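Local coordinates for hypothetical protein aq_1956 (Aquifex aeolicus, PDB 2YVT) that is of unknown function but belongs to the calcineurin-like metallophosphoesterase superfamily and so may hydrolyse phosphoester bonds, at residues A[4-16]-A[31-45]. Sequence-based numbering, arbitrary orientation.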
loop_
_atom_site.group_PDB
_atom_site.type_symbol
_atom_site.label_atom_id
_atom_site.label_comp_id
_atom_site.label_asym_id
_atom_site.label_seq_id
_atom_site.Cartn_x
_atom_site.Cartn_y
_atom_site.Cartn_z
HETATM N N MSE A 4 9.363 23.176 -10.866
HETATM C CA MSE A 4 8.889 22.769 -9.509
HETATM C C MSE A 4 8.482 21.295 -9.524
HETATM O O MSE A 4 7.292 20.985 -9.436
HETATM C CB MSE A 4 7.696 23.623 -9.056
HETATM C CG MSE A 4 7.933 25.126 -9.001
HETATM SE SE MSE A 4 6.457 26.051 -8.100
HETATM C CE MSE A 4 7.005 25.755 -6.247
ATOM N N PRO A 5 9.461 20.377 -9.642
ATOM C CA PRO A 5 9.029 18.978 -9.706
ATOM C C PRO A 5 8.492 18.487 -8.364
ATOM O O PRO A 5 8.836 19.028 -7.300
ATOM C CB PRO A 5 10.297 18.219 -10.118
ATOM C CG PRO A 5 11.426 19.096 -9.717
ATOM C CD PRO A 5 10.928 20.517 -9.700
ATOM N N ARG A 6 7.615 17.494 -8.438
ATOM C CA ARG A 6 7.038 16.859 -7.261
ATOM C C ARG A 6 7.255 15.370 -7.471
ATOM O O ARG A 6 6.474 14.700 -8.152
ATOM C CB ARG A 6 5.552 17.195 -7.147
ATOM C CG ARG A 6 5.247 18.684 -6.907
ATOM C CD ARG A 6 5.703 19.141 -5.524
ATOM N NE ARG A 6 5.361 20.536 -5.243
ATOM C CZ ARG A 6 6.183 21.570 -5.415
ATOM N NH1 ARG A 6 7.415 21.389 -5.884
ATOM N NH2 ARG A 6 5.768 22.796 -5.121
ATOM N N LYS A 7 8.345 14.871 -6.904
ATOM C CA LYS A 7 8.855 13.551 -7.244
ATOM C C LYS A 7 8.448 12.521 -6.199
ATOM O O LYS A 7 8.552 12.767 -5.000
ATOM C CB LYS A 7 10.376 13.587 -7.404
ATOM C CG LYS A 7 10.863 14.437 -8.585
ATOM C CD LYS A 7 12.389 14.422 -8.694
ATOM C CE LYS A 7 12.915 15.465 -9.691
ATOM N NZ LYS A 7 12.660 15.115 -11.124
ATOM N N VAL A 8 7.994 11.364 -6.674
ATOM C CA VAL A 8 7.519 10.295 -5.795
ATOM C C VAL A 8 8.289 9.019 -6.095
ATOM O O VAL A 8 8.372 8.603 -7.252
ATOM C CB VAL A 8 5.996 10.010 -6.010
ATOM C CG1 VAL A 8 5.504 8.927 -5.054
ATOM C CG2 VAL A 8 5.168 11.286 -5.852
ATOM N N LEU A 9 8.878 8.419 -5.062
ATOM C CA LEU A 9 9.470 7.080 -5.184
ATOM C C LEU A 9 8.501 6.121 -4.510
ATOM O O LEU A 9 8.184 6.301 -3.337
ATOM C CB LEU A 9 10.844 7.016 -4.499
ATOM C CG LEU A 9 11.755 5.785 -4.717
ATOM C CD1 LEU A 9 13.115 6.060 -4.073
ATOM C CD2 LEU A 9 11.201 4.472 -4.187
ATOM N N ALA A 10 8.039 5.108 -5.241
ATOM C CA ALA A 10 7.086 4.138 -4.682
ATOM C C ALA A 10 7.606 2.715 -4.766
ATOM O O ALA A 10 8.188 2.317 -5.776
ATOM C CB ALA A 10 5.731 4.246 -5.391
ATOM N N ILE A 11 7.384 1.960 -3.692
ATOM C CA ILE A 11 7.622 0.515 -3.680
ATOM C C ILE A 11 6.372 -0.210 -3.178
ATOM O O ILE A 11 5.476 0.403 -2.583
ATOM C CB ILE A 11 8.848 0.121 -2.801
ATOM C CG1 ILE A 11 8.585 0.414 -1.311
ATOM C CG2 ILE A 11 10.112 0.806 -3.316
ATOM C CD1 ILE A 11 9.660 -0.158 -0.379
ATOM N N LYS A 12 6.314 -1.515 -3.420
ATOM C CA LYS A 12 5.235 -2.351 -2.894
ATOM C C LYS A 12 5.780 -3.714 -2.500
ATOM O O LYS A 12 6.819 -4.145 -3.014
ATOM C CB LYS A 12 4.056 -2.466 -3.880
ATOM C CG LYS A 12 4.325 -3.212 -5.206
ATOM C CD LYS A 12 3.905 -4.667 -5.145
ATOM C CE LYS A 12 4.160 -5.382 -6.471
ATOM N NZ LYS A 12 2.953 -5.358 -7.362
ATOM N N ASN A 13 5.073 -4.381 -1.592
ATOM C CA ASN A 13 5.484 -5.690 -1.073
ATOM C C ASN A 13 6.902 -5.658 -0.505
ATOM O O ASN A 13 7.786 -6.408 -0.937
ATOM C CB ASN A 13 5.317 -6.792 -2.134
ATOM C CG ASN A 13 3.872 -7.244 -2.289
ATOM O OD1 ASN A 13 3.072 -7.165 -1.347
ATOM N ND2 ASN A 13 3.537 -7.752 -3.473
ATOM N N PHE A 14 7.096 -4.779 0.478
ATOM C CA PHE A 14 8.349 -4.717 1.237
ATOM C C PHE A 14 8.697 -6.097 1.806
ATOM O O PHE A 14 9.856 -6.523 1.739
ATOM C CB PHE A 14 8.252 -3.655 2.341
ATOM C CG PHE A 14 9.423 -3.646 3.261
ATOM C CD1 PHE A 14 10.652 -3.160 2.828
ATOM C CD2 PHE A 14 9.302 -4.125 4.566
ATOM C CE1 PHE A 14 11.750 -3.166 3.683
ATOM C CE2 PHE A 14 10.396 -4.141 5.428
ATOM C CZ PHE A 14 11.621 -3.660 4.985
ATOM N N LYS A 15 7.689 -6.782 2.354
ATOM C CA LYS A 15 7.795 -8.185 2.793
ATOM C C LYS A 15 9.057 -8.449 3.621
ATOM O O LYS A 15 9.796 -9.412 3.392
ATOM C CB LYS A 15 7.702 -9.149 1.598
ATOM C CG LYS A 15 6.298 -9.279 1.021
ATOM C CD LYS A 15 6.234 -10.261 -0.146
ATOM C CE LYS A 15 4.831 -10.319 -0.740
ATOM N NZ LYS A 15 4.632 -11.485 -1.672
ATOM N N GLU A 16 9.295 -7.564 4.582
ATOM C CA GLU A 16 10.390 -7.711 5.551
ATOM C C GLU A 16 11.797 -7.742 4.920
ATOM O O GLU A 16 12.727 -8.330 5.487
ATOM C CB GLU A 16 10.149 -8.938 6.442
ATOM C CG GLU A 16 8.770 -8.942 7.085
ATOM C CD GLU A 16 8.519 -10.119 8.001
ATOM O OE1 GLU A 16 9.487 -10.822 8.408
ATOM O OE2 GLU A 16 7.328 -10.338 8.304
ATOM N N LYS A 31 18.293 10.242 -6.529
ATOM C CA LYS A 31 17.127 10.785 -7.230
ATOM C C LYS A 31 16.327 11.833 -6.450
ATOM O O LYS A 31 15.487 12.526 -7.025
ATOM C CB LYS A 31 16.225 9.650 -7.718
ATOM C CG LYS A 31 16.910 8.714 -8.723
ATOM C CD LYS A 31 15.921 7.771 -9.403
ATOM C CE LYS A 31 16.627 6.787 -10.343
ATOM N NZ LYS A 31 17.187 7.446 -11.566
ATOM N N GLN A 32 16.587 11.930 -5.147
ATOM C CA GLN A 32 16.024 12.986 -4.293
ATOM C C GLN A 32 14.496 13.115 -4.400
ATOM O O GLN A 32 13.983 14.184 -4.746
ATOM C CB GLN A 32 16.694 14.337 -4.605
ATOM C CG GLN A 32 18.216 14.304 -4.604
ATOM C CD GLN A 32 18.802 14.524 -3.233
ATOM O OE1 GLN A 32 19.318 13.595 -2.612
ATOM N NE2 GLN A 32 18.728 15.763 -2.747
ATOM N N PRO A 33 13.756 12.028 -4.099
ATOM C CA PRO A 33 12.294 12.135 -4.161
ATOM C C PRO A 33 11.778 13.081 -3.088
ATOM O O PRO A 33 12.406 13.221 -2.037
ATOM C CB PRO A 33 11.829 10.711 -3.842
ATOM C CG PRO A 33 12.943 10.121 -3.023
ATOM C CD PRO A 33 14.189 10.691 -3.655
ATOM N N ASP A 34 10.644 13.717 -3.353
ATOM C CA ASP A 34 9.975 14.552 -2.366
ATOM C C ASP A 34 9.156 13.719 -1.394
ATOM O O ASP A 34 9.034 14.071 -0.222
ATOM C CB ASP A 34 9.108 15.589 -3.067
ATOM C CG ASP A 34 9.934 16.547 -3.883
ATOM O OD1 ASP A 34 10.688 17.344 -3.277
ATOM O OD2 ASP A 34 9.868 16.469 -5.122
ATOM N N ILE A 35 8.590 12.622 -1.895
ATOM C CA ILE A 35 7.893 11.662 -1.035
ATOM C C ILE A 35 8.260 10.226 -1.373
ATOM O O ILE A 35 8.571 9.910 -2.521
ATOM C CB ILE A 35 6.351 11.829 -1.023
ATOM C CG1 ILE A 35 5.747 11.670 -2.415
ATOM C CG2 ILE A 35 5.939 13.154 -0.375
ATOM C CD1 ILE A 35 4.209 11.534 -2.386
ATOM N N LEU A 36 8.264 9.393 -0.336
ATOM C CA LEU A 36 8.413 7.956 -0.463
ATOM C C LEU A 36 7.066 7.324 -0.151
ATOM O O LEU A 36 6.440 7.648 0.865
ATOM C CB LEU A 36 9.474 7.445 0.522
ATOM C CG LEU A 36 9.623 5.931 0.693
ATOM C CD1 LEU A 36 10.093 5.253 -0.599
ATOM C CD2 LEU A 36 10.588 5.649 1.829
ATOM N N VAL A 37 6.608 6.444 -1.034
ATOM C CA VAL A 37 5.374 5.699 -0.801
ATOM C C VAL A 37 5.722 4.231 -0.634
ATOM O O VAL A 37 6.350 3.635 -1.510
ATOM C CB VAL A 37 4.361 5.883 -1.963
ATOM C CG1 VAL A 37 3.183 4.920 -1.820
ATOM C CG2 VAL A 37 3.858 7.318 -1.999
ATOM N N VAL A 38 5.329 3.654 0.499
ATOM C CA VAL A 38 5.522 2.218 0.729
ATOM C C VAL A 38 4.148 1.577 0.802
ATOM O O VAL A 38 3.388 1.833 1.742
ATOM C CB VAL A 38 6.298 1.910 2.034
ATOM C CG1 VAL A 38 6.542 0.418 2.154
ATOM C CG2 VAL A 38 7.640 2.663 2.065
ATOM N N VAL A 39 3.819 0.774 -0.212
ATOM C CA VAL A 39 2.582 0.001 -0.200
ATOM C C VAL A 39 2.913 -1.375 0.365
ATOM O O VAL A 39 3.991 -1.921 0.091
ATOM C CB VAL A 39 1.975 -0.149 -1.622
ATOM C CG1 VAL A 39 0.605 -0.846 -1.557
ATOM C CG2 VAL A 39 1.852 1.211 -2.308
ATOM N N GLY A 40 2.006 -1.931 1.165
ATOM C CA GLY A 40 2.202 -3.271 1.693
ATOM C C GLY A 40 2.265 -4.316 0.579
ATOM O O GLY A 40 2.088 -3.995 -0.596
ATOM N N ASN A 41 2.507 -5.576 0.927
ATOM C CA ASN A 41 2.675 -6.034 2.293
ATOM C C ASN A 41 3.979 -5.623 2.941
ATOM O O ASN A 41 5.051 -5.747 2.338
ATOM C CB ASN A 41 2.585 -7.553 2.298
ATOM C CG ASN A 41 1.271 -8.028 1.744
ATOM O OD1 ASN A 41 1.188 -8.648 0.651
ATOM N ND2 ASN A 41 0.219 -7.689 2.447
ATOM N N ILE A 42 3.871 -5.142 4.176
ATOM C CA ILE A 42 5.046 -4.879 5.006
ATOM C C ILE A 42 5.545 -6.193 5.604
ATOM O O ILE A 42 6.734 -6.509 5.528
ATOM C CB ILE A 42 4.746 -3.857 6.120
ATOM C CG1 ILE A 42 4.374 -2.509 5.497
ATOM C CG2 ILE A 42 5.954 -3.715 7.056
ATOM C CD1 ILE A 42 3.524 -1.626 6.364
ATOM N N LEU A 43 4.615 -6.950 6.178
ATOM C CA LEU A 43 4.908 -8.245 6.802
ATOM C C LEU A 43 4.695 -9.426 5.869
ATOM O O LEU A 43 3.972 -9.333 4.876
ATOM C CB LEU A 43 3.992 -8.451 8.007
ATOM C CG LEU A 43 4.071 -7.414 9.123
ATOM C CD1 LEU A 43 3.073 -7.761 10.217
ATOM C CD2 LEU A 43 5.495 -7.315 9.680
ATOM N N LYS A 44 5.334 -10.542 6.209
ATOM C CA LYS A 44 4.992 -11.825 5.615
ATOM C C LYS A 44 3.743 -12.369 6.320
ATOM O O LYS A 44 2.698 -12.530 5.690
ATOM C CB LYS A 44 6.156 -12.800 5.727
ATOM C CG LYS A 44 7.417 -12.370 5.001
ATOM C CD LYS A 44 8.251 -13.606 4.685
ATOM C CE LYS A 44 9.659 -13.481 5.186
ATOM N NZ LYS A 44 10.359 -14.791 5.017
ATOM N N ASN A 45 3.864 -12.639 7.626
ATOM C CA ASN A 45 2.725 -12.959 8.495
ATOM C C ASN A 45 1.925 -14.159 7.989
ATOM O O ASN A 45 0.689 -14.152 7.988
ATOM C CB ASN A 45 1.822 -11.719 8.641
ATOM C CG ASN A 45 1.176 -11.597 10.019
ATOM O OD1 ASN A 45 1.448 -12.377 10.939
ATOM N ND2 ASN A 45 0.327 -10.580 10.169
HETATM O O HOH W 1 5.263 -2.537 2.350
#
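L9 and I11 in strand 7-12 pair with L36 and V38 in strand 35-39 as parallel neighbours; the axes of these short segments approach to 4.7 Å, their directions 18° apart, and the backbone N-H and C=O of L9 and I11 bond alternately to I35, V37 and V39. At the entry to the pair, D34 closes a loop of bonds: its OD2 takes the amide N of K7 at 2.8 Å through the anti lone pair, nearly straight at 173°, while K7 O accepts from both D34 N and I35 N. On one face V8 CG2 lies 3.5 Å from I35 CG1, a branch that the first torsion of I35 sets between its own N and carbonyl carbon, turned toward V8. The other face carries L9, whose CD2 runs alongside L36 CD1 and whose CB meets the ring of P33, with L24, V27 and I28 of helix 21-31 packed over it. Beyond the strands backbone bonds continue, K15 N to N41 O and E16 N to I42 O, and two side chains join them. N13 OD1 accepts from N41 N, the nitrogen of the cis G40-N41 peptide, at 2.8 Å, and N13 ND2 bonds E238. E16, extended beyond CG, brings OE2 to K44 N at 2.9 Å; the donor stands 43° out of the carboxylate plane, and Y73 OH bonds the same oxygen. With an alanine in place of E16, K44 N and Y73 OH would probably both lose the oxygen they share. Helix 21-31 linking two adjacent parallel strands makes this a beta-alpha-beta unit, and the loops following the strands at their C-terminal ends, with N13 and the G40-N41 cis peptide, are consistent with the active-site edge of the calcineurin-like metallophosphoesterase fold.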